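Local coordinates for putative type VI secretion protein (Escherichia coli, PDB 6SJL) that forms the membrane-puncturing spike of the type VI secretion system and carries the Tle1 effector, to which it is bound here, at the interface of chains A and B. Residues are numbered along the deposited sequence; one frame, centred on the assembly and turned at random. Chains: chain A/B, Putative type VI secretion protein.

Contact 1: the interface of chains A and B. Residues chain A 665-667; chain B 671-674.
A backbone-led interface of the VgrG spike joins A:Gln665, A:Ser666 and A:Phe667 to the end of strand 667-671 and the following turn, B:Ala671 to B:Ala674, laying neighbouring chains against each other in the intertwined beta-helical shaft and helping to hold the trimer together. On chain A the segment runs into strand 667-671; on chain B it leaves the equivalent strand and turns towards strand 675-679. The join is a worked example of chains linked mainly through the main chain, with small side chains close beside it.

The amide N of A:Phe667 donates to the carbonyl O of B:Ala674 at 2.8 Å. One residue earlier the acceptor is a side-chain hydroxyl. The amide N of B:Ala674 donates to OG of A:Ser666 at 3.3 Å, nearly straight at 163°. A chi1 of -56° turns this hydroxyl beside its own backbone N and opposite the carbonyl carbon, directing it towards chain B. B:Ala674 is thus held through both backbone polar atoms by consecutive residues of chain A, while its methyl CB lies alongside the serine OG at 3.8 Å. A weak bond from B:Gly673 N to A:Gln665 O, 3.3 Å long, continues the series along the turn.

Apolar contact is slight. CB of A:Phe667 meets the methyl CB of B:Ala671 at 4.0 Å, and that methyl also lies 3.5 Å from the carbonyl O of A:Gln665. The phenylalanine side chain makes this contact through CB; with CG anti to the backbone N (chi1 166°), the ring points away from B:Ala671.

Contact 2: the interface of chains A and B. Residues chain A 602-604, 674-676; chain B 682-683, 685.
Parallel beta pairing between chains, reinforced by a glutamine that reaches a loop, makes up this interface: A:Val675 and A:Ser676 run beside B:Gly683 and B:Gln685, while A:Thr604 meets the B:Gln685 side chain. It joins strands of two copies of the trimeric VgrG shaft and fastens a chain B strand to the chain A loop between helices 578-600 and 608-618.

A:Val675 pairs through both its backbone polar atoms. Its amide N donates to B:Gly683 O at 3.2 Å, and its carbonyl O accepts from B:Gln685 N at 2.9 Å. A:Ser676 and B:Gln685 form the parallel bridge.

From strand 684-688 the B:Gln685 side chain leaves with CG opposite its carbonyl carbon and then bends at chi2 (98°), which brings the amide end up to the loop. It crosses the threonine side chain at about a right angle. The hydroxyl OG1 of A:Thr604 donates to the amide oxygen OE1, approaching at 134° to the C=O and tilted 19° from its plane; the modelled 2.5 Å between OG1 and OE1 does not imply special strength. The A:Thr604 amide N adds a weak, bent bond and may share this acceptor. OE1 also lies 3.3 Å from CB of A:Ser676. The hydroxyl OG of A:Ser676 is at most a weak acceptor for A:Thr604 N, a link from loop to strand within chain A. At the turn, the methyl CB of A:Ala674 rests 4.0 Å from CB of B:Gln682.

Contact 1: the interface of chains A and B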
loop_
_atom_site.group_PDB
_atom_site.type_symbol
_atom_site.label_atom_id
_atom_site.label_comp_id
_atom_site.label_asym_id
_atom_site.label_seq_id
_atom_site.Cartn_x
_atom_site.Cartn_y
_atom_site.Cartn_z
ATOM N N GLN A 665 12.000 7.932 3.125
ATOM C CA GLN A 665 12.585 6.874 2.322
ATOM C C GLN A 665 11.473 6.082 1.632
ATOM O O GLN A 665 10.460 6.639 1.239
ATOM C CB GLN A 665 13.502 6.015 3.174
ATOM C CG GLN A 665 14.776 6.680 3.636
ATOM C CD GLN A 665 15.470 7.496 2.578
ATOM O OE1 GLN A 665 15.617 7.069 1.437
ATOM N NE2 GLN A 665 15.938 8.668 2.964
ATOM N N SER A 666 11.720 4.808 1.373
ATOM C CA SER A 666 10.800 3.937 0.659
ATOM C C SER A 666 9.531 3.633 1.452
ATOM O O SER A 666 9.408 3.918 2.626
ATOM C CB SER A 666 11.488 2.626 0.321
ATOM O OG SER A 666 12.659 2.856 -0.421
ATOM N N PHE A 667 8.566 3.045 0.756
ATOM C CA PHE A 667 7.392 2.417 1.342
ATOM C C PHE A 667 7.392 0.974 0.889
ATOM O O PHE A 667 7.358 0.702 -0.307
ATOM C CB PHE A 667 6.104 3.094 0.899
ATOM C CG PHE A 667 4.872 2.300 1.197
ATOM C CD1 PHE A 667 4.363 2.240 2.467
ATOM C CD2 PHE A 667 4.226 1.611 0.206
ATOM C CE1 PHE A 667 3.255 1.523 2.732
ATOM C CE2 PHE A 667 3.115 0.892 0.481
ATOM C CZ PHE A 667 2.632 0.849 1.743
ATOM N N ALA B 671 6.220 8.090 -1.295
ATOM C CA ALA B 671 7.514 7.713 -0.765
ATOM C C ALA B 671 8.566 8.495 -1.514
ATOM O O ALA B 671 8.534 8.555 -2.738
ATOM C CB ALA B 671 7.763 6.223 -0.909
ATOM N N GLU B 672 9.473 9.125 -0.784
ATOM C CA GLU B 672 10.548 9.839 -1.444
ATOM C C GLU B 672 11.478 8.895 -2.183
ATOM O O GLU B 672 12.086 9.280 -3.179
ATOM C CB GLU B 672 11.322 10.653 -0.427
ATOM C CG GLU B 672 12.454 11.434 -0.992
ATOM C CD GLU B 672 12.034 12.800 -1.428
ATOM O OE1 GLU B 672 11.001 13.273 -0.931
ATOM O OE2 GLU B 672 12.727 13.407 -2.262
ATOM N N GLY B 673 11.607 7.664 -1.718
ATOM C CA GLY B 673 12.375 6.666 -2.421
ATOM C C GLY B 673 11.510 5.798 -3.296
ATOM O O GLY B 673 10.902 6.282 -4.243
ATOM N N ALA B 674 11.424 4.521 -2.979
ATOM C CA ALA B 674 10.708 3.560 -3.790
ATOM C C ALA B 674 9.391 3.187 -3.141
ATOM O O ALA B 674 9.146 3.466 -1.975
ATOM C CB ALA B 674 11.540 2.303 -4.004
#

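Contact 2: the interface of chains A and B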
loop_
_atom_site.group_PDB
_atom_site.type_symbol
_atom_site.label_atom_id
_atom_site.label_comp_id
_atom_site.label_asym_id
_atom_site.label_seq_id
_atom_site.Cartn_x
_atom_site.Cartn_y
_atom_site.Cartn_z
ATOM N N ASN A 602 -13.588 -9.384 -6.579
ATOM C CA ASN A 602 -12.609 -10.463 -6.631
ATOM C C ASN A 602 -11.257 -10.027 -6.093
ATOM O O ASN A 602 -10.216 -10.490 -6.550
ATOM C CB ASN A 602 -12.471 -11.027 -8.043
ATOM C CG ASN A 602 -13.780 -11.535 -8.593
ATOM O OD1 ASN A 602 -14.177 -11.188 -9.701
ATOM N ND2 ASN A 602 -14.460 -12.364 -7.821
ATOM N N ALA A 603 -11.258 -9.135 -5.118
ATOM C CA ALA A 603 -10.052 -8.806 -4.385
ATOM C C ALA A 603 -9.938 -9.712 -3.174
ATOM O O ALA A 603 -10.873 -10.418 -2.806
ATOM C CB ALA A 603 -10.068 -7.342 -3.964
ATOM N N THR A 604 -8.769 -9.705 -2.554
ATOM C CA THR A 604 -8.591 -10.468 -1.332
ATOM C C THR A 604 -9.317 -9.775 -0.196
ATOM O O THR A 604 -9.195 -8.565 -0.013
ATOM C CB THR A 604 -7.118 -10.628 -1.002
ATOM O OG1 THR A 604 -6.434 -11.108 -2.158
ATOM C CG2 THR A 604 -6.938 -11.627 0.101
ATOM N N ALA A 674 -1.107 -12.451 -0.235
ATOM C CA ALA A 674 -1.416 -11.573 -1.345
ATOM C C ALA A 674 -1.203 -10.117 -0.979
ATOM O O ALA A 674 -1.245 -9.743 0.186
ATOM C CB ALA A 674 -2.852 -11.767 -1.805
ATOM N N VAL A 675 -0.938 -9.302 -1.988
ATOM C CA VAL A 675 -1.066 -7.859 -1.898
ATOM C C VAL A 675 -2.238 -7.473 -2.773
ATOM O O VAL A 675 -2.252 -7.772 -3.966
ATOM C CB VAL A 675 0.207 -7.128 -2.332
ATOM C CG1 VAL A 675 -0.076 -5.665 -2.450
ATOM C CG2 VAL A 675 1.294 -7.351 -1.345
ATOM N N SER A 676 -3.235 -6.841 -2.183
ATOM C CA SER A 676 -4.457 -6.488 -2.883
ATOM C C SER A 676 -4.770 -5.032 -2.622
ATOM O O SER A 676 -4.925 -4.634 -1.472
ATOM C CB SER A 676 -5.608 -7.369 -2.431
ATOM O OG SER A 676 -6.815 -6.905 -2.972
ATOM N N GLN B 682 0.522 -15.570 -3.000
ATOM C CA GLN B 682 -0.796 -15.566 -3.614
ATOM C C GLN B 682 -1.005 -14.419 -4.584
ATOM O O GLN B 682 -2.142 -14.092 -4.904
ATOM C CB GLN B 682 -1.881 -15.555 -2.549
ATOM C CG GLN B 682 -1.958 -16.841 -1.814
ATOM C CD GLN B 682 -2.553 -16.682 -0.465
ATOM O OE1 GLN B 682 -3.599 -16.071 -0.312
ATOM N NE2 GLN B 682 -1.892 -17.226 0.536
ATOM N N GLY B 683 0.040 -13.825 -5.073
ATOM C CA GLY B 683 -0.131 -12.889 -6.140
ATOM C C GLY B 683 -0.556 -11.522 -5.673
ATOM O O GLY B 683 -0.600 -11.204 -4.499
ATOM N N GLN B 685 -3.308 -8.265 -6.628
ATOM C CA GLN B 685 -4.482 -7.731 -7.299
ATOM C C GLN B 685 -4.443 -6.228 -7.137
ATOM O O GLN B 685 -4.456 -5.731 -6.016
ATOM C CB GLN B 685 -5.772 -8.293 -6.711
ATOM C CG GLN B 685 -5.859 -9.789 -6.720
ATOM C CD GLN B 685 -5.474 -10.396 -5.394
ATOM O OE1 GLN B 685 -5.995 -10.018 -4.360
ATOM N NE2 GLN B 685 -4.551 -11.336 -5.419
#

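About 22 Å separates the C-alpha centres of contact 1 and contact 2, which lie at different places on one shaft, offset both along and across it. Ala674, just before strand 675-679, is the residue common to both: on the chain B side in contact 1 and on the chain A side in contact 2. If the trimer is cyclic, each copy of this alanine would therefore face one neighbour through contact 1 and the other through contact 2. In both, chain A pairs with a segment several residues further along chain B, a stagger consistent with chains winding round one another. Contact 2 additionally recruits the helical segment's loop.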